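Local coordinates for capsid fiber protein (Bacillus phage phi29, PDB 6QYY) that forms the N-terminal base of the trimeric phage head fibers, the part through which they are probably attached to the capsid, at residues A[43-48]-A[54-59]; A[75-80]-A[108-113]. All coordinates share one frame; numbering follows the deposited sequence.

How the contacts relate
The two contacts follow each other along the chain: contact 1 closes at residue 59 before contact 2 opens at 75. Their centres lie 18 Å apart on opposite sides of the chain's centre, and their nearest atoms stay about 6 Å apart, so they do not touch. Contact 1 uses strand 52-57 of the mixed sheet and the loop after strand 41-42, at the surface, whereas contact 2 is buried within the antiparallel sheet. Between subunits the two regions do meet: Val111 of contact 2 packs on Met57 of a neighbouring subunit, which links the two sheets across the trimer.

Contact 1: A[43-48]-A[54-59]; sequences AVKDVD and QVNMYP. With SO4 (sulfate ion), chain G.
Lys45 reaches from the loop to strand 52-57, and its ammonium group is hydrogen-bonded to the backbone carbonyl of Gln54. Its chain starts with CG placed between the backbone N and the carbonyl carbon (chi1 54°) and is extended from there, which carries it along one side of a sulfate ion that was probably supplied by the crystallisation liquor. CB is a loose 4.0 Å from sulfate O4. CG comes closer, at 3.3 Å from the same oxygen, and CD passes sulfate O2. CE faces two neighbouring oxygens on the same side, sulfate O2 at 3.1 Å and Gln54 O. At the tip, NZ donates to Gln54 O over 3.0 Å. NZ lies in the carbonyl plane, and with a C=O...N angle of 144° it sits on a lone pair. A water gives a second link, accepting from Lys45 NZ at 2.9 Å and from the backbone N of Gln54. The backbone N of Lys45 also donates to sulfate O4 at 2.8 Å, while the Val44 N approach to that oxygen is too short to be trusted. Nearby, Asn56 OD1 bonds to Ser4 OG and accepts a weak hydrogen bond from Gln54 NE2. Strand 52-57, outermost of its sheet within the chain, pairs with strand 3-9 through backbone bonds from Val55 to Phe5 and from Met57 to Val3. The loop is tied separately, by Ala43 to Tyr16 and Arg17 and by Val47 to Val13. Lys45 connects this loop, after strand 41-42, to strand 52-57.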
ATOM      1  N   ALA A  43     -14.924   2.092   7.317  1.00 24.54           N
ATOM      2  CA  ALA A  43     -15.830   3.223   7.476  1.00 26.02           C
ATOM      3  C   ALA A  43     -15.327   4.112   8.600  1.00 23.76           C
ATOM      4  O   ALA A  43     -14.781   3.640   9.597  1.00 23.66           O
ATOM      5  CB  ALA A  43     -17.270   2.770   7.778  1.00 23.22           C
ATOM      6  N   VAL A  44     -15.491   5.416   8.433  1.00 23.26           N
ATOM      7  CA  VAL A  44     -15.254   6.330   9.543  1.00 25.28           C
ATOM      8  C   VAL A  44     -16.510   7.060   9.961  1.00 34.90           C
ATOM      9  O   VAL A  44     -16.444   7.945  10.822  1.00 40.35           O
ATOM     10  CB  VAL A  44     -14.126   7.332   9.239  1.00 34.76           C
ATOM     11  CG1 VAL A  44     -12.840   6.577   8.945  1.00 35.89           C
ATOM     12  CG2 VAL A  44     -14.534   8.232   8.080  1.00 32.39           C
ATOM     13  N   LYS A  45     -17.646   6.739   9.359  1.00 28.94           N
ATOM     14  CA  LYS A  45     -18.922   7.285   9.797  1.00 33.90           C
ATOM     15  C   LYS A  45     -19.996   6.221   9.657  1.00 28.69           C
ATOM     16  O   LYS A  45     -19.806   5.179   9.028  1.00 29.77           O
ATOM     17  CB  LYS A  45     -19.304   8.553   9.028  1.00 41.09           C
ATOM     18  CG  LYS A  45     -19.325   8.438   7.521  1.00 37.43           C
ATOM     19  CD  LYS A  45     -19.346   9.856   6.905  1.00 49.33           C
ATOM     20  CE  LYS A  45     -19.137   9.841   5.397  1.00 49.04           C
ATOM     21  NZ  LYS A  45     -18.606  11.135   4.859  1.00 54.80           N
ATOM     22  N   ASP A  46     -21.130   6.502  10.271  1.00 30.66           N
ATOM     23  CA  ASP A  46     -22.282   5.616  10.273  1.00 30.00           C
ATOM     24  C   ASP A  46     -23.206   6.022   9.124  1.00 37.50           C
ATOM     25  O   ASP A  46     -23.506   7.208   8.964  1.00 39.21           O
ATOM     26  CB  ASP A  46     -22.991   5.747  11.627  1.00 30.38           C
ATOM     27  CG  ASP A  46     -24.102   4.731  11.837  1.00 40.61           C
ATOM     28  OD1 ASP A  46     -25.129   4.791  11.121  1.00 42.10           O
ATOM     29  OD2 ASP A  46     -23.981   3.915  12.783  1.00 36.77           O
ATOM     30  N   VAL A  47     -23.636   5.059   8.307  1.00 26.23           N
ATOM     31  CA  VAL A  47     -24.537   5.332   7.185  1.00 25.78           C
ATOM     32  C   VAL A  47     -25.748   4.407   7.283  1.00 32.12           C
ATOM     33  O   VAL A  47     -25.596   3.195   7.476  1.00 31.93           O
ATOM     34  CB  VAL A  47     -23.859   5.139   5.818  1.00 30.20           C
ATOM     35  CG1 VAL A  47     -24.804   5.632   4.707  1.00 26.80           C
ATOM     36  CG2 VAL A  47     -22.508   5.874   5.757  1.00 31.79           C
ATOM     37  N   ASP A  48     -26.942   4.971   7.116  1.00 34.61           N
ATOM     38  CA  ASP A  48     -28.152   4.164   7.159  1.00 36.51           C
ATOM     39  C   ASP A  48     -28.407   3.510   5.807  1.00 32.12           C
ATOM     40  O   ASP A  48     -28.113   4.078   4.750  1.00 29.47           O
ATOM     41  CB  ASP A  48     -29.355   5.014   7.568  1.00 40.95           C
ATOM     42  CG  ASP A  48     -29.181   5.642   8.947  1.00 57.90           C
ATOM     43  OD1 ASP A  48     -28.343   5.140   9.736  1.00 63.75           O
ATOM     44  OD2 ASP A  48     -29.879   6.638   9.237  1.00 70.55           O
ATOM     45  N   GLN A  54     -20.472   9.953   1.185  1.00 26.22           N
ATOM     46  CA  GLN A  54     -19.204  10.250   0.535  1.00 31.09           C
ATOM     47  C   GLN A  54     -18.127   9.417   1.212  1.00 31.54           C
ATOM     48  O   GLN A  54     -17.902   9.552   2.421  1.00 32.54           O
ATOM     49  CB  GLN A  54     -18.881  11.742   0.607  1.00 36.53           C
ATOM     50  CG  GLN A  54     -17.496  12.078   0.091  1.00 53.79           C
ATOM     51  CD  GLN A  54     -17.443  13.409  -0.636  1.00 66.99           C
ATOM     52  OE1 GLN A  54     -18.412  13.819  -1.285  1.00 71.61           O
ATOM     53  NE2 GLN A  54     -16.302  14.090  -0.534  1.00 70.41           N
ATOM     54  N   VAL A  55     -17.480   8.552   0.439  1.00 26.26           N
ATOM     55  CA  VAL A  55     -16.422   7.681   0.949  1.00 23.41           C
ATOM     56  C   VAL A  55     -15.089   8.366   0.689  1.00 29.38           C
ATOM     57  O   VAL A  55     -14.716   8.573  -0.466  1.00 32.02           O
ATOM     58  CB  VAL A  55     -16.453   6.303   0.268  1.00 27.56           C
ATOM     59  CG1 VAL A  55     -15.333   5.419   0.834  1.00 31.00           C
ATOM     60  CG2 VAL A  55     -17.820   5.636   0.416  1.00 28.60           C
ATOM     61  N   ASN A  56     -14.359   8.704   1.751  1.00 27.62           N
ATOM     62  CA  ASN A  56     -13.077   9.382   1.609  1.00 22.32           C
ATOM     63  C   ASN A  56     -11.959   8.384   1.880  1.00 29.33           C
ATOM     64  O   ASN A  56     -11.845   7.858   2.991  1.00 38.25           O
ATOM     65  CB  ASN A  56     -12.979  10.575   2.562  1.00 27.02           C
ATOM     66  CG  ASN A  56     -14.071  11.608   2.311  1.00 34.38           C
ATOM     67  OD1 ASN A  56     -14.359  11.960   1.166  1.00 34.90           O
ATOM     68  ND2 ASN A  56     -14.694  12.077   3.379  1.00 42.98           N
ATOM     69  N   MET A  57     -11.136   8.120   0.873  1.00 21.58           N
ATOM     70  CA  MET A  57     -10.068   7.156   1.037  1.00 19.71           C
ATOM     71  C   MET A  57      -8.724   7.870   1.127  1.00 25.88           C
ATOM     72  O   MET A  57      -8.460   8.831   0.394  1.00 26.40           O
ATOM     73  CB  MET A  57     -10.075   6.098  -0.079  1.00 24.82           C
ATOM     74  CG  MET A  57     -11.303   5.201  -0.066  1.00 26.11           C
ATOM     75  SD  MET A  57     -11.439   4.172  -1.501  1.00 27.94           S
ATOM     76  CE  MET A  57     -10.090   3.069  -1.074  1.00 44.43           C
ATOM     77  N   TYR A  58      -7.903   7.399   2.062  1.00 22.43           N
ATOM     78  CA  TYR A  58      -6.631   7.972   2.477  1.00 22.12           C
ATOM     79  C   TYR A  58      -5.497   6.982   2.247  1.00 22.53           C
ATOM     80  O   TYR A  58      -5.736   5.777   2.102  1.00 21.54           O
ATOM     81  CB  TYR A  58      -6.691   8.346   3.967  1.00 23.90           C
ATOM     82  CG  TYR A  58      -7.539   9.574   4.202  1.00 33.41           C
ATOM     83  CD1 TYR A  58      -6.998  10.842   4.042  1.00 34.09           C
ATOM     84  CD2 TYR A  58      -8.889   9.466   4.538  1.00 39.57           C
ATOM     85  CE1 TYR A  58      -7.764  11.987   4.230  1.00 39.48           C
ATOM     86  CE2 TYR A  58      -9.675  10.618   4.735  1.00 37.07           C
ATOM     87  CZ  TYR A  58      -9.097  11.870   4.576  1.00 42.93           C
ATOM     88  OH  TYR A  58      -9.834  13.026   4.759  1.00 48.07           O
ATOM     89  N   PRO A  59      -4.247   7.456   2.201  1.00 27.31           N
ATOM     90  CA  PRO A  59      -3.106   6.540   2.059  1.00 23.80           C
ATOM     91  C   PRO A  59      -3.106   5.460   3.132  1.00 28.34           C
ATOM     92  O   PRO A  59      -3.525   5.681   4.270  1.00 27.70           O
ATOM     93  CB  PRO A  59      -1.888   7.466   2.191  1.00 24.95           C
ATOM     94  CG  PRO A  59      -2.386   8.796   1.665  1.00 26.38           C
ATOM     95  CD  PRO A  59      -3.831   8.874   2.148  1.00 22.87           C
TER
HETATM   96  S   SO4 G 201     -17.457   6.059   5.231  1.00103.91           S
HETATM   97  O1  SO4 G 201     -16.452   5.199   4.565  1.00108.33           O
HETATM   98  O2  SO4 G 201     -17.430   7.390   4.587  1.00108.69           O
HETATM   99  O3  SO4 G 201     -18.811   5.471   5.084  1.00101.29           O
HETATM  100  O4  SO4 G 201     -17.116   6.180   6.667  1.00100.01           O
HETATM  101  O   HOH W   1     -21.216  11.630   3.589  1.00 37.88           O

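Contact 2: A[75-80]-A[108-113]; sequences DNLTTG and VTLVIS
Leu77, which touches Leu110 through its side chain, is gripped at its backbone by hydrogen bonds to Phe95 and Gly96. These polar links tie strand 76-79 to the chain entering strand 96-98; the meeting with strand 107-112 is purely apolar. The branch that does the touching is Leu77 CD1, which is carried to the end of an extended arm because it lies anti to CA (chi2 -180°). It rests 3.7 Å from Leu110 CB and equally far from Leu110 CD2, so the methyl sits against both the root and one branch of that leucine, the two side chains crossing at a slant. In Leu110, chi1 (61°) sets CG between the backbone N and the carbonyl carbon, and chi2 (94°) then turns CD2 to Leu77 CD1. Val108, two residues earlier on the same strand, adds CG1 at 4.4 Å from Leu77 CD1, a looser flank. The backbones remain well separated, with the CA atoms of Leu77 and Leu110 8.2 Å apart, as befits strands that are not sheet neighbours. Leu77 also packs on Ala98 of the intervening strand, and Leu110 on Phe95 and on Val65 of strand 62-66. Strand 96-98 separates the two in the sheet order, yet they run nearly at right angles, consistent with an antiparallel sheet that twists and coils enough for next-but-one strands to face each other over its buried side.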
ATOM      1  N   ASP A  75      -1.454  -9.710  17.358  1.00 34.72           N
ATOM      2  CA  ASP A  75      -2.372 -10.648  16.717  1.00 35.87           C
ATOM      3  C   ASP A  75      -2.516 -10.326  15.237  1.00 31.03           C
ATOM      4  O   ASP A  75      -2.639  -9.163  14.851  1.00 32.15           O
ATOM      5  CB  ASP A  75      -3.756 -10.583  17.375  1.00 32.15           C
ATOM      6  CG  ASP A  75      -3.837 -11.380  18.668  1.00 44.37           C
ATOM      7  OD1 ASP A  75      -2.872 -12.111  18.986  1.00 40.48           O
ATOM      8  OD2 ASP A  75      -4.870 -11.267  19.371  1.00 41.18           O
ATOM      9  N   ASN A  76      -2.523 -11.364  14.408  1.00 30.64           N
ATOM     10  CA  ASN A  76      -2.969 -11.206  13.035  1.00 34.40           C
ATOM     11  C   ASN A  76      -4.489 -11.175  12.983  1.00 31.78           C
ATOM     12  O   ASN A  76      -5.163 -11.899  13.720  1.00 35.64           O
ATOM     13  CB  ASN A  76      -2.433 -12.335  12.168  1.00 35.31           C
ATOM     14  CG  ASN A  76      -0.937 -12.426  12.224  1.00 40.86           C
ATOM     15  OD1 ASN A  76      -0.250 -11.487  11.826  1.00 39.30           O
ATOM     16  ND2 ASN A  76      -0.416 -13.546  12.718  1.00 39.00           N
ATOM     17  N   LEU A  77      -5.020 -10.340  12.094  1.00 27.71           N
ATOM     18  CA  LEU A  77      -6.430  -9.973  12.097  1.00 24.63           C
ATOM     19  C   LEU A  77      -7.094 -10.267  10.762  1.00 27.48           C
ATOM     20  O   LEU A  77      -6.481 -10.101   9.701  1.00 27.25           O
ATOM     21  CB  LEU A  77      -6.592  -8.476  12.405  1.00 24.11           C
ATOM     22  CG  LEU A  77      -6.040  -8.036  13.755  1.00 25.15           C
ATOM     23  CD1 LEU A  77      -6.257  -6.536  13.952  1.00 24.93           C
ATOM     24  CD2 LEU A  77      -6.702  -8.811  14.902  1.00 28.03           C
ATOM     25  N   THR A  78      -8.370 -10.657  10.834  1.00 27.41           N
ATOM     26  CA  THR A  78      -9.278 -10.789   9.699  1.00 30.63           C
ATOM     27  C   THR A  78     -10.624 -10.176  10.073  1.00 30.61           C
ATOM     28  O   THR A  78     -10.827  -9.708  11.194  1.00 29.20           O
ATOM     29  CB  THR A  78      -9.468 -12.262   9.300  1.00 33.36           C
ATOM     30  OG1 THR A  78     -10.139 -12.334   8.030  1.00 32.98           O
ATOM     31  CG2 THR A  78     -10.310 -12.978  10.350  1.00 36.66           C
ATOM     32  N   THR A  79     -11.556 -10.189   9.126  1.00 30.52           N
ATOM     33  CA  THR A  79     -12.893  -9.674   9.377  1.00 31.80           C
ATOM     34  C   THR A  79     -13.695 -10.651  10.236  1.00 34.62           C
ATOM     35  O   THR A  79     -13.747 -11.849   9.943  1.00 35.26           O
ATOM     36  CB  THR A  79     -13.611  -9.438   8.051  1.00 35.29           C
ATOM     37  OG1 THR A  79     -12.803  -8.607   7.220  1.00 31.93           O
ATOM     38  CG2 THR A  79     -14.954  -8.762   8.277  1.00 34.79           C
ATOM     39  N   GLY A  80     -14.308 -10.142  11.301  1.00 30.30           N
ATOM     40  CA  GLY A  80     -15.242 -10.899  12.120  1.00 29.33           C
ATOM     41  C   GLY A  80     -16.690 -10.613  11.764  1.00 32.87           C
ATOM     42  O   GLY A  80     -17.019 -10.285  10.618  1.00 38.47           O
ATOM     43  N   VAL A 108      -9.429  -1.010  17.867  1.00 22.98           N
ATOM     44  CA  VAL A 108      -8.064  -1.514  17.723  1.00 24.33           C
ATOM     45  C   VAL A 108      -7.381  -0.736  16.602  1.00 30.89           C
ATOM     46  O   VAL A 108      -8.011  -0.356  15.607  1.00 24.76           O
ATOM     47  CB  VAL A 108      -8.034  -3.036  17.468  1.00 24.91           C
ATOM     48  CG1 VAL A 108      -8.491  -3.378  16.051  1.00 27.93           C
ATOM     49  CG2 VAL A 108      -6.621  -3.589  17.705  1.00 33.57           C
ATOM     50  N   THR A 109      -6.096  -0.452  16.780  1.00 27.88           N
ATOM     51  CA  THR A 109      -5.284   0.109  15.713  1.00 25.21           C
ATOM     52  C   THR A 109      -4.466  -1.019  15.105  1.00 26.56           C
ATOM     53  O   THR A 109      -3.736  -1.717  15.822  1.00 27.65           O
ATOM     54  CB  THR A 109      -4.360   1.210  16.221  1.00 28.88           C
ATOM     55  OG1 THR A 109      -5.136   2.195  16.899  1.00 32.71           O
ATOM     56  CG2 THR A 109      -3.649   1.869  15.047  1.00 32.08           C
ATOM     57  N   LEU A 110      -4.586  -1.197  13.798  1.00 22.58           N
ATOM     58  CA  LEU A 110      -3.902  -2.286  13.108  1.00 25.13           C
ATOM     59  C   LEU A 110      -3.123  -1.748  11.922  1.00 27.46           C
ATOM     60  O   LEU A 110      -3.495  -0.736  11.318  1.00 27.16           O
ATOM     61  CB  LEU A 110      -4.875  -3.356  12.611  1.00 21.97           C
ATOM     62  CG  LEU A 110      -5.933  -2.909  11.591  1.00 27.12           C
ATOM     63  CD1 LEU A 110      -5.457  -3.168  10.138  1.00 32.95           C
ATOM     64  CD2 LEU A 110      -7.257  -3.610  11.854  1.00 35.12           C
ATOM     65  N   VAL A 111      -2.043  -2.440  11.602  1.00 27.16           N
ATOM     66  CA  VAL A 111      -1.204  -2.106  10.463  1.00 22.37           C
ATOM     67  C   VAL A 111      -1.631  -2.997   9.304  1.00 21.62           C
ATOM     68  O   VAL A 111      -1.671  -4.226   9.432  1.00 26.16           O
ATOM     69  CB  VAL A 111       0.285  -2.310  10.796  1.00 27.87           C
ATOM     70  CG1 VAL A 111       1.121  -2.238   9.529  1.00 27.06           C
ATOM     71  CG2 VAL A 111       0.767  -1.284  11.807  1.00 30.19           C
ATOM     72  N   ILE A 112      -1.947  -2.385   8.172  1.00 23.58           N
ATOM     73  CA  ILE A 112      -2.405  -3.153   7.020  1.00 27.64           C
ATOM     74  C   ILE A 112      -1.239  -3.948   6.440  1.00 32.42           C
ATOM     75  O   ILE A 112      -0.178  -3.392   6.121  1.00 32.78           O
ATOM     76  CB  ILE A 112      -3.018  -2.221   5.968  1.00 26.08           C
ATOM     77  CG1 ILE A 112      -4.233  -1.508   6.550  1.00 28.55           C
ATOM     78  CG2 ILE A 112      -3.386  -2.998   4.708  1.00 31.34           C
ATOM     79  CD1 ILE A 112      -4.499  -0.148   5.881  1.00 31.11           C
ATOM     80  N   SER A 113      -1.443  -5.256   6.287  1.00 34.20           N
ATOM     81  CA  SER A 113      -0.394  -6.161   5.829  1.00 47.40           C
ATOM     82  C   SER A 113      -1.017  -7.504   5.475  1.00 41.51           C
ATOM     83  O   SER A 113      -1.751  -8.073   6.289  1.00 40.22           O
ATOM     84  CB  SER A 113       0.678  -6.332   6.914  1.00 43.06           C
ATOM     85  OG  SER A 113       1.651  -7.295   6.536  1.00 56.39           O
TER